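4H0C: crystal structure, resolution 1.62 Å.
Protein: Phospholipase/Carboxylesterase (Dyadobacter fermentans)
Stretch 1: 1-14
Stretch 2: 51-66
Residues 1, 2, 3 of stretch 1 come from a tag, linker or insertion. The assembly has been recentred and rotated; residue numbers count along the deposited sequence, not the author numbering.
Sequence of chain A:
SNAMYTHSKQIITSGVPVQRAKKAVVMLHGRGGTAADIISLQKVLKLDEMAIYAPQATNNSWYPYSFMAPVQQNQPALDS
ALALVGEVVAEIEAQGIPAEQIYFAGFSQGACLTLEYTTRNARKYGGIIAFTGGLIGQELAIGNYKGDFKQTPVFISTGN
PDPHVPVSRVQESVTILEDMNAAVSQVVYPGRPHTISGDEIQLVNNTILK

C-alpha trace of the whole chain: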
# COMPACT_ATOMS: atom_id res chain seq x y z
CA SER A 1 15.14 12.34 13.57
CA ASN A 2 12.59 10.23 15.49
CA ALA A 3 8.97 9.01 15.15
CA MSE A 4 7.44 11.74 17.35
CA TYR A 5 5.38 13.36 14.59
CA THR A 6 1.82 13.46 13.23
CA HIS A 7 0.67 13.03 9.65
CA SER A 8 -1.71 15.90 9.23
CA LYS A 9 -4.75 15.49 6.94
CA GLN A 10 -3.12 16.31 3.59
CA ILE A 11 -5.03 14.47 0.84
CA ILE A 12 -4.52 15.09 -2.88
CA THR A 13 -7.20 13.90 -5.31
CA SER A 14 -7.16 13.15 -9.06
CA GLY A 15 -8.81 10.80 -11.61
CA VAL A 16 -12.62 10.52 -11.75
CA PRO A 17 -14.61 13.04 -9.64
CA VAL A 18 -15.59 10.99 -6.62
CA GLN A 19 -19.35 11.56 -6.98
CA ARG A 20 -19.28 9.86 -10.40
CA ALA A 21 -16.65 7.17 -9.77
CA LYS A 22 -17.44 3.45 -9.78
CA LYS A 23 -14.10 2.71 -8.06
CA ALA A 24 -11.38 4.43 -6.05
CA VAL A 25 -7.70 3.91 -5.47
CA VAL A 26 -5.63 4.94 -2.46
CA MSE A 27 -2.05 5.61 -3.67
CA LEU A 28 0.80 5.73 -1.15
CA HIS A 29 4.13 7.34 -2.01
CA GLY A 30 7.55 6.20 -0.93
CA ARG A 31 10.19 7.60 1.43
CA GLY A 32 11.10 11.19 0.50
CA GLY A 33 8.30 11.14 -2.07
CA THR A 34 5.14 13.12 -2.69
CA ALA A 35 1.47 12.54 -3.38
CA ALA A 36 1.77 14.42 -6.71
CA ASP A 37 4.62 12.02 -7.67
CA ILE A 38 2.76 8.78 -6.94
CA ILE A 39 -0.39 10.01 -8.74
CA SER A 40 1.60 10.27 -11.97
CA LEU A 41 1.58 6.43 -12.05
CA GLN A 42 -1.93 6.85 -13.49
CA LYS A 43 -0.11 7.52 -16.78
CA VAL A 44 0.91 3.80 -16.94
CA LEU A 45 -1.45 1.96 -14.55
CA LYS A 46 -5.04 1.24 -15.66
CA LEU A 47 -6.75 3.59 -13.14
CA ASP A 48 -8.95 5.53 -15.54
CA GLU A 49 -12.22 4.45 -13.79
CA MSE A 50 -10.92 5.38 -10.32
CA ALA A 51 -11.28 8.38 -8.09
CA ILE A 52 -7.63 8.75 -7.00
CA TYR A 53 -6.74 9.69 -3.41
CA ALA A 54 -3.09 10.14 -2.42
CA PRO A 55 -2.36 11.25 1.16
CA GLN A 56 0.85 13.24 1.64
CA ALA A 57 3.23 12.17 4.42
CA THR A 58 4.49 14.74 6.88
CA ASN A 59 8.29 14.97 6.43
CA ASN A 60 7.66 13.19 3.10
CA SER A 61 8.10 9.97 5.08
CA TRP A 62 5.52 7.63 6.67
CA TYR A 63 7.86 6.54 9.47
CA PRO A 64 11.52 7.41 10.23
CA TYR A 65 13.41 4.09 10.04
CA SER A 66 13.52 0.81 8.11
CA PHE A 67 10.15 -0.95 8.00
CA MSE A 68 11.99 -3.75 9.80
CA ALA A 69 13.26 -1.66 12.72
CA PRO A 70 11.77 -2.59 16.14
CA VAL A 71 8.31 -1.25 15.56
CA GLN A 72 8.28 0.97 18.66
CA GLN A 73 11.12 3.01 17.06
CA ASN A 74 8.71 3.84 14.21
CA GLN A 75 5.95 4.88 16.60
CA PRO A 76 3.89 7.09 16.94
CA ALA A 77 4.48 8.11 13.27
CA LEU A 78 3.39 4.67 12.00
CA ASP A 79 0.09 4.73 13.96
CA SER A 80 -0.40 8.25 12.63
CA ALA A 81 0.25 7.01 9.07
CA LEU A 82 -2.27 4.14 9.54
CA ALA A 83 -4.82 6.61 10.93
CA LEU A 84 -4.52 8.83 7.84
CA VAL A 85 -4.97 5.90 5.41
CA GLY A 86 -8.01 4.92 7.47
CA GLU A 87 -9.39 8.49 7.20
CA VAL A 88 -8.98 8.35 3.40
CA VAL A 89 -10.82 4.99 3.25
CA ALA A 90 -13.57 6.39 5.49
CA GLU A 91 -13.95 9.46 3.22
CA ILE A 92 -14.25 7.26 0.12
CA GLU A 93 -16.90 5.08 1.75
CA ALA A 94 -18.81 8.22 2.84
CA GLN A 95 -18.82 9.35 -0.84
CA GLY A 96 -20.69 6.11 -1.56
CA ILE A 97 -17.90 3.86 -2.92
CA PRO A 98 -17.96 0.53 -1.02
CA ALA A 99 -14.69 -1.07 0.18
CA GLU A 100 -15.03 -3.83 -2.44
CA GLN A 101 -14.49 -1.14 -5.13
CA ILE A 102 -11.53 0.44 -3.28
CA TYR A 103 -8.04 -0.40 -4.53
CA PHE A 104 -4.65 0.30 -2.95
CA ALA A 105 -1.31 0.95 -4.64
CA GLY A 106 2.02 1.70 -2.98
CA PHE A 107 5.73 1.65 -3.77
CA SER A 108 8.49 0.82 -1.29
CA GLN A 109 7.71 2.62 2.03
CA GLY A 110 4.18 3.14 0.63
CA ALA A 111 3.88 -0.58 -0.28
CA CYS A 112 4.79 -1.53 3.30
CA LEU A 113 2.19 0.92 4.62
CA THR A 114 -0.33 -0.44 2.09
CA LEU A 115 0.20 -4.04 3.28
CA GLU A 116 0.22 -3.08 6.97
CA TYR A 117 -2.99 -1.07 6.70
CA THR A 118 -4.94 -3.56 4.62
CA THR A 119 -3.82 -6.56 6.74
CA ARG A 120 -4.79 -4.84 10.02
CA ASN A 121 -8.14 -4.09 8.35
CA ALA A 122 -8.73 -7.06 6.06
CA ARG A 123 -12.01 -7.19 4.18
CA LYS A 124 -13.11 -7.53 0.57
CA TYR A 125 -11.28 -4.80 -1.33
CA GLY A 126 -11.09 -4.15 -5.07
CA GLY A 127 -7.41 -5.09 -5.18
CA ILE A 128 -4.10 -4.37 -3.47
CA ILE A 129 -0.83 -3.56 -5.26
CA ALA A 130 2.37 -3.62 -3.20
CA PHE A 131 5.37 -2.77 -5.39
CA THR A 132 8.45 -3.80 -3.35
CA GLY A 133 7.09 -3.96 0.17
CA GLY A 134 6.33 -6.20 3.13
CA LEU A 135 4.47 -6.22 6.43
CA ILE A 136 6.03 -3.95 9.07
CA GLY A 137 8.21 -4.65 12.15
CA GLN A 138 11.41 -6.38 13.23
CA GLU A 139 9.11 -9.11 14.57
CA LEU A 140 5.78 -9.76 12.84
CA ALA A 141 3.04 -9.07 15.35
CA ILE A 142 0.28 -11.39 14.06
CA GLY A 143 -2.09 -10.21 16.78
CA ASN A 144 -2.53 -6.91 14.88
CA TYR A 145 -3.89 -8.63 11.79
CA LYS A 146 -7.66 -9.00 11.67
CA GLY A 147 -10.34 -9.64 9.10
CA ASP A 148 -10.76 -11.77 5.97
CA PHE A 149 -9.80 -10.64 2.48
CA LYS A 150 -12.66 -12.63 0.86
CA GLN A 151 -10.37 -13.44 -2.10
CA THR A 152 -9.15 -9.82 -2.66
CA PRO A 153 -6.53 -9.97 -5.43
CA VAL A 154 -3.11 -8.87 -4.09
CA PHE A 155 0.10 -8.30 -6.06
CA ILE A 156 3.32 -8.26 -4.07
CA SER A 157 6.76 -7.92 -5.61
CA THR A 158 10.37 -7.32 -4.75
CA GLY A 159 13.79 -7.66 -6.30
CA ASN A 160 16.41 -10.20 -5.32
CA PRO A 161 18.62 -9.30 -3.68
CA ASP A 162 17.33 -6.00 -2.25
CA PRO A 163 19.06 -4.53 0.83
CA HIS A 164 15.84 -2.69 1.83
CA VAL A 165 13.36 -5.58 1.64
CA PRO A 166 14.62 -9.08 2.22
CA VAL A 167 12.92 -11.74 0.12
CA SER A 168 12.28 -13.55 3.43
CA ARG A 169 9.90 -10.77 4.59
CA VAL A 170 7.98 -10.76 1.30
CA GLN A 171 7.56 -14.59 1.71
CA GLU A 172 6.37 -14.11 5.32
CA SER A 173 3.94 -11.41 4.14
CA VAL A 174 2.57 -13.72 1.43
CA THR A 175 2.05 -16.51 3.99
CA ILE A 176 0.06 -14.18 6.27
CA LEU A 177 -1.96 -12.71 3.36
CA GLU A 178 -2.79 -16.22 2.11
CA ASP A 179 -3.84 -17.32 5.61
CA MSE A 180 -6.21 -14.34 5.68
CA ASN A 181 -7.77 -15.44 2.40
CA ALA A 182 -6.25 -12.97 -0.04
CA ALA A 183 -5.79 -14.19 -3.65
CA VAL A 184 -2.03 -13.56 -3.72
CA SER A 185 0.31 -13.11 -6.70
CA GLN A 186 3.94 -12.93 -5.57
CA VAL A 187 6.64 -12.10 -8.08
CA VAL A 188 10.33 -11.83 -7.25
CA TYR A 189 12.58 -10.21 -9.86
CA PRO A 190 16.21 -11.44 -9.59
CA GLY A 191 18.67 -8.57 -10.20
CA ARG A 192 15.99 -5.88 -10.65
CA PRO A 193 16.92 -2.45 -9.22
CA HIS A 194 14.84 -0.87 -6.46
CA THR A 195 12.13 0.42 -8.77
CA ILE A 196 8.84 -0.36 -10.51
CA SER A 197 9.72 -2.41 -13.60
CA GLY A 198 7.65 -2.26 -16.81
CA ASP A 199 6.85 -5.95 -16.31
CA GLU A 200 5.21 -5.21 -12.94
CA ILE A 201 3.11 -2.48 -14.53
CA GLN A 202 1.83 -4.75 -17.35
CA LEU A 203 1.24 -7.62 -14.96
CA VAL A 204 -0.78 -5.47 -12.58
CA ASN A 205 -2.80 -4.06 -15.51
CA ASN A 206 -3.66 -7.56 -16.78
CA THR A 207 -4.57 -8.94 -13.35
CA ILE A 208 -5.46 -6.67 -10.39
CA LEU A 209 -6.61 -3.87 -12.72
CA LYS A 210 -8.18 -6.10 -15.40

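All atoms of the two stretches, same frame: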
# COMPACT_ATOMS: atom_id res chain seq x y z
N SER A 1 15.77 11.60 12.44
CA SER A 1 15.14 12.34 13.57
C SER A 1 14.60 11.35 14.61
O SER A 1 15.38 10.73 15.33
CB SER A 1 14.03 13.26 13.06
N ASN A 2 13.28 11.26 14.72
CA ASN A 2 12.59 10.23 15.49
C ASN A 2 11.17 10.09 14.95
O ASN A 2 10.84 10.70 13.93
CB ASN A 2 12.59 10.53 17.01
CG ASN A 2 11.87 11.83 17.37
OD1 ASN A 2 10.88 12.22 16.74
ND2 ASN A 2 12.38 12.52 18.39
N ALA A 3 10.34 9.29 15.62
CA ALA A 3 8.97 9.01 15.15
C ALA A 3 7.91 9.85 15.83
O ALA A 3 6.71 9.57 15.65
CB ALA A 3 8.63 7.53 15.32
N MSE A 4 8.34 10.88 16.56
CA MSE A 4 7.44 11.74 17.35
C MSE A 4 6.85 12.85 16.48
O MSE A 4 7.08 14.06 16.71
CB MSE A 4 8.19 12.34 18.56
CG MSE A 4 8.38 11.38 19.71
SE MSE A 4 6.70 10.72 20.48
CE MSE A 4 5.66 12.31 20.31
N TYR A 5 6.10 12.43 15.46
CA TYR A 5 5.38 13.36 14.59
C TYR A 5 4.04 12.81 14.13
O TYR A 5 3.80 11.60 14.23
CB TYR A 5 6.26 13.85 13.41
CG TYR A 5 6.74 12.80 12.42
CD1 TYR A 5 6.09 12.61 11.19
CD2 TYR A 5 7.90 12.07 12.67
CE1 TYR A 5 6.54 11.68 10.27
CE2 TYR A 5 8.37 11.13 11.76
CZ TYR A 5 7.68 10.94 10.56
OH TYR A 5 8.13 10.02 9.64
N THR A 6 3.18 13.73 13.68
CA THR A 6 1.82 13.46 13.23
C THR A 6 1.77 13.63 11.72
O THR A 6 2.37 14.55 11.19
CB THR A 6 0.86 14.53 13.84
OG1 THR A 6 0.90 14.43 15.27
CG2 THR A 6 -0.57 14.38 13.37
N HIS A 7 1.03 12.75 11.04
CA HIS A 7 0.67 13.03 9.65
C HIS A 7 -0.61 13.80 9.67
O HIS A 7 -1.66 13.27 10.03
CB HIS A 7 0.56 11.75 8.84
CG HIS A 7 1.86 11.02 8.73
ND1 HIS A 7 2.89 11.49 7.98
CD2 HIS A 7 2.32 9.86 9.35
CE1 HIS A 7 3.95 10.66 8.10
NE2 HIS A 7 3.61 9.67 8.93
N SER A 8 -0.51 15.08 9.33
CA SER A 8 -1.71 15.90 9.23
C SER A 8 -2.54 15.49 8.01
O SER A 8 -2.03 14.83 7.09
CB SER A 8 -1.34 17.39 9.19
OG SER A 8 -0.64 17.71 8.00
N LYS A 9 -3.80 15.89 7.99
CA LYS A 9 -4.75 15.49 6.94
C LYS A 9 -4.48 16.24 5.63
O LYS A 9 -5.12 17.24 5.33
CB LYS A 9 -6.19 15.69 7.43
CG LYS A 9 -7.28 15.08 6.56
CD LYS A 9 -8.61 15.10 7.29
CE LYS A 9 -9.78 15.39 6.36
NZ LYS A 9 -11.01 15.75 7.13
N GLN A 10 -3.49 15.76 4.89
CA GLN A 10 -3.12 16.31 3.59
C GLN A 10 -3.47 15.25 2.53
O GLN A 10 -2.80 14.22 2.43
CB GLN A 10 -1.62 16.59 3.55
CG GLN A 10 -1.07 17.60 4.56
CD GLN A 10 0.42 17.84 4.35
OE1 GLN A 10 1.26 17.37 5.13
NE2 GLN A 10 0.76 18.56 3.29
N ILE A 11 -4.54 15.48 1.78
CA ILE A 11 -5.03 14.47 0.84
C ILE A 11 -5.20 15.11 -0.53
O ILE A 11 -5.99 16.03 -0.70
CB ILE A 11 -6.39 13.86 1.28
CG1 ILE A 11 -6.27 13.17 2.66
CG2 ILE A 11 -6.87 12.85 0.25
CD1 ILE A 11 -7.59 13.02 3.41
N ILE A 12 -4.46 14.60 -1.50
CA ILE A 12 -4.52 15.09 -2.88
C ILE A 12 -5.39 14.15 -3.70
O ILE A 12 -5.26 12.94 -3.61
CB ILE A 12 -3.09 15.22 -3.43
CG1 ILE A 12 -2.39 16.38 -2.72
CG2 ILE A 12 -3.07 15.44 -4.93
CD1 ILE A 12 -0.89 16.41 -2.90
N THR A 13 -6.31 14.71 -4.48
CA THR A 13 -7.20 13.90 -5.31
C THR A 13 -6.97 14.14 -6.80
O THR A 13 -6.55 15.23 -7.21
CB THR A 13 -8.68 14.12 -4.95
OG1 THR A 13 -9.02 15.48 -5.21
CG2 THR A 13 -8.96 13.80 -3.47
N SER A 14 -7.27 13.12 -7.60
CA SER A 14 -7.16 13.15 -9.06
C SER A 14 -8.12 12.10 -9.66
O SER A 14 -8.98 11.53 -8.95
CB SER A 14 -5.72 12.85 -9.47
OG SER A 14 -5.53 13.01 -10.87
N ALA A 51 -11.55 7.16 -8.84
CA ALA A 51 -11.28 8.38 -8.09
C ALA A 51 -9.96 8.10 -7.38
O ALA A 51 -9.83 7.10 -6.68
CB ALA A 51 -12.39 8.67 -7.09
N ILE A 52 -8.97 8.97 -7.56
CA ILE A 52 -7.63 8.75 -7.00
C ILE A 52 -7.44 9.63 -5.77
O ILE A 52 -7.63 10.85 -5.84
CB ILE A 52 -6.53 9.06 -8.05
CG1 ILE A 52 -6.65 8.11 -9.26
CG2 ILE A 52 -5.14 9.09 -7.41
CD1 ILE A 52 -5.89 8.60 -10.48
N TYR A 53 -7.12 8.99 -4.64
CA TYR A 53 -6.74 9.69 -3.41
C TYR A 53 -5.30 9.36 -3.06
O TYR A 53 -4.95 8.18 -2.96
CB TYR A 53 -7.60 9.19 -2.24
CG TYR A 53 -9.02 9.73 -2.25
CD1 TYR A 53 -9.47 10.58 -1.23
CD2 TYR A 53 -9.91 9.38 -3.26
CE1 TYR A 53 -10.77 11.08 -1.23
CE2 TYR A 53 -11.21 9.89 -3.28
CZ TYR A 53 -11.63 10.74 -2.25
OH TYR A 53 -12.90 11.26 -2.23
N ALA A 54 -4.47 10.37 -2.81
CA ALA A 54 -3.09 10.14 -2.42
C ALA A 54 -2.78 11.02 -1.21
O ALA A 54 -2.64 12.24 -1.35
CB ALA A 54 -2.15 10.46 -3.57
N PRO A 55 -2.69 10.42 -0.00
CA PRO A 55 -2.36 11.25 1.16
C PRO A 55 -0.88 11.61 1.12
O PRO A 55 -0.07 10.82 0.64
CB PRO A 55 -2.66 10.35 2.36
CG PRO A 55 -2.58 8.95 1.84
CD PRO A 55 -3.04 9.04 0.39
N GLN A 56 -0.54 12.81 1.60
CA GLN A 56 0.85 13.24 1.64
C GLN A 56 1.42 13.04 3.04
O GLN A 56 0.84 13.54 4.01
CB GLN A 56 0.96 14.73 1.26
CG GLN A 56 2.33 15.33 1.51
CD GLN A 56 3.39 14.80 0.54
OE1 GLN A 56 3.18 14.82 -0.68
NE2 GLN A 56 4.53 14.34 1.08
N ALA A 57 2.57 12.38 3.13
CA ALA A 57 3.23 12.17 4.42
C ALA A 57 3.90 13.45 4.91
O ALA A 57 4.54 14.17 4.14
CB ALA A 57 4.24 11.04 4.35
N THR A 58 3.72 13.72 6.20
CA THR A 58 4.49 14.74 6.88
C THR A 58 5.95 14.29 6.85
O THR A 58 6.22 13.10 6.96
CB THR A 58 3.96 14.94 8.31
OG1 THR A 58 2.64 15.49 8.21
CG2 THR A 58 4.84 15.89 9.12
N ASN A 59 6.85 15.24 6.63
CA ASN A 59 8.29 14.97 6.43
C ASN A 59 8.59 14.12 5.19
O ASN A 59 9.71 13.59 5.02
CB ASN A 59 8.90 14.35 7.68
CG ASN A 59 8.86 15.29 8.88
OD1 ASN A 59 9.05 16.49 8.73
ND2 ASN A 59 8.60 14.75 10.08
N ASN A 60 7.59 14.03 4.30
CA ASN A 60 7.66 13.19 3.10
C ASN A 60 8.06 11.75 3.43
O ASN A 60 8.66 11.05 2.60
CB ASN A 60 8.64 13.76 2.06
CG ASN A 60 8.17 15.03 1.40
OD1 ASN A 60 7.06 15.50 1.62
ND2 ASN A 60 9.02 15.59 0.56
N SER A 61 7.72 11.30 4.64
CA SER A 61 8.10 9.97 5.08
C SER A 61 7.10 9.44 6.09
O SER A 61 6.85 10.08 7.13
CB SER A 61 9.52 9.99 5.68
OG SER A 61 9.88 8.70 6.18
N TRP A 62 6.53 8.26 5.78
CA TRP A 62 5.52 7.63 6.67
C TRP A 62 6.02 7.31 8.06
O TRP A 62 5.27 7.44 9.03
CB TRP A 62 4.87 6.42 6.00
CG TRP A 62 4.19 6.81 4.71
CD1 TRP A 62 4.52 6.44 3.40
CD2 TRP A 62 3.02 7.69 4.58
NE1 TRP A 62 3.66 7.02 2.50
CE2 TRP A 62 2.74 7.80 3.15
CE3 TRP A 62 2.24 8.39 5.48
CZ2 TRP A 62 1.68 8.58 2.66
CZ3 TRP A 62 1.18 9.16 5.00
CH2 TRP A 62 0.92 9.26 3.61
N TYR A 63 7.27 6.89 8.17
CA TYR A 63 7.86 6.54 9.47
C TYR A 63 9.38 6.64 9.29
O TYR A 63 9.88 6.45 8.17
CB TYR A 63 7.39 5.12 9.93
CG TYR A 63 7.44 4.08 8.83
CD1 TYR A 63 8.66 3.46 8.48
CD2 TYR A 63 6.30 3.75 8.09
CE1 TYR A 63 8.72 2.53 7.45
CE2 TYR A 63 6.35 2.81 7.09
CZ TYR A 63 7.57 2.23 6.75
OH TYR A 63 7.63 1.33 5.73
N PRO A 64 10.12 6.95 10.38
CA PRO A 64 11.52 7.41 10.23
C PRO A 64 12.60 6.40 9.84
O PRO A 64 13.62 6.79 9.26
CB PRO A 64 11.85 7.99 11.61
CG PRO A 64 10.91 7.27 12.54
CD PRO A 64 9.63 7.14 11.75
N TYR A 65 12.39 5.13 10.16
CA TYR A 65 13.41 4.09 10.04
C TYR A 65 12.98 2.98 9.10
O TYR A 65 11.85 3.01 8.59
CB TYR A 65 13.72 3.55 11.44
CG TYR A 65 14.16 4.64 12.39
CD1 TYR A 65 15.27 5.45 12.08
CD2 TYR A 65 13.49 4.87 13.58
CE1 TYR A 65 15.70 6.45 12.94
CE2 TYR A 65 13.92 5.87 14.45
CZ TYR A 65 15.01 6.65 14.12
OH TYR A 65 15.42 7.64 14.98
N SER A 66 13.88 2.01 8.87
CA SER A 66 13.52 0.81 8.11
C SER A 66 12.19 0.25 8.59
O SER A 66 11.91 0.25 9.80
CB SER A 66 14.58 -0.28 8.28
OG SER A 66 14.12 -1.51 7.75
O HOH W 1 0.66 14.56 6.48

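Stretch 2 enters the contact as a strand running antiparallel to residues 11-14. Ile 52 and Ser 14 form a hydrogen-bonded pair, with Ile 52 N donating to Ser 14 O and Ser 14 N to Ile 52 O, both at 2.9 Å. Tyr 53 faces Thr 13 in the next, non-hydrogen-bonded pair. Here the methyl CG2 of Thr 13 sits over the Tyr 53 ring, 4.0 Å from its centroid and 14° off the normal. Ala 54 restores the paired pattern with Ile 12 (Ala 54 N to Ile 12 O, 2.8 Å; Ile 12 N to Ala 54 O, 3.0 Å). Pro 55, lacking an amide proton, sits at a non-hydrogen-bonded position opposite Ile 11, where no amide bond across the pair is called for; Gln 56 N then donates to Gln 10 O (2.8 Å).

Farther along, side chains of stretch 1 reach the backbone of stretch 2. A water links Ser 8 O, Gln 56 O and Thr 58 OG1. His 7 spans the turn: its ND1 accepts from Thr 58 N (3.0 Å). Asn 59 ND2 lies over one face of the Tyr 5 ring, and Ser 61 O accepts from Tyr 5 OH (2.8 Å). Trp 62 O accepts from His 7 NE2 (2.8 Å), while the edge of Trp 62 meets the His 7 face. Pro 64 CG packs against CB of the tag residue Ala 3 at 3.6 Å.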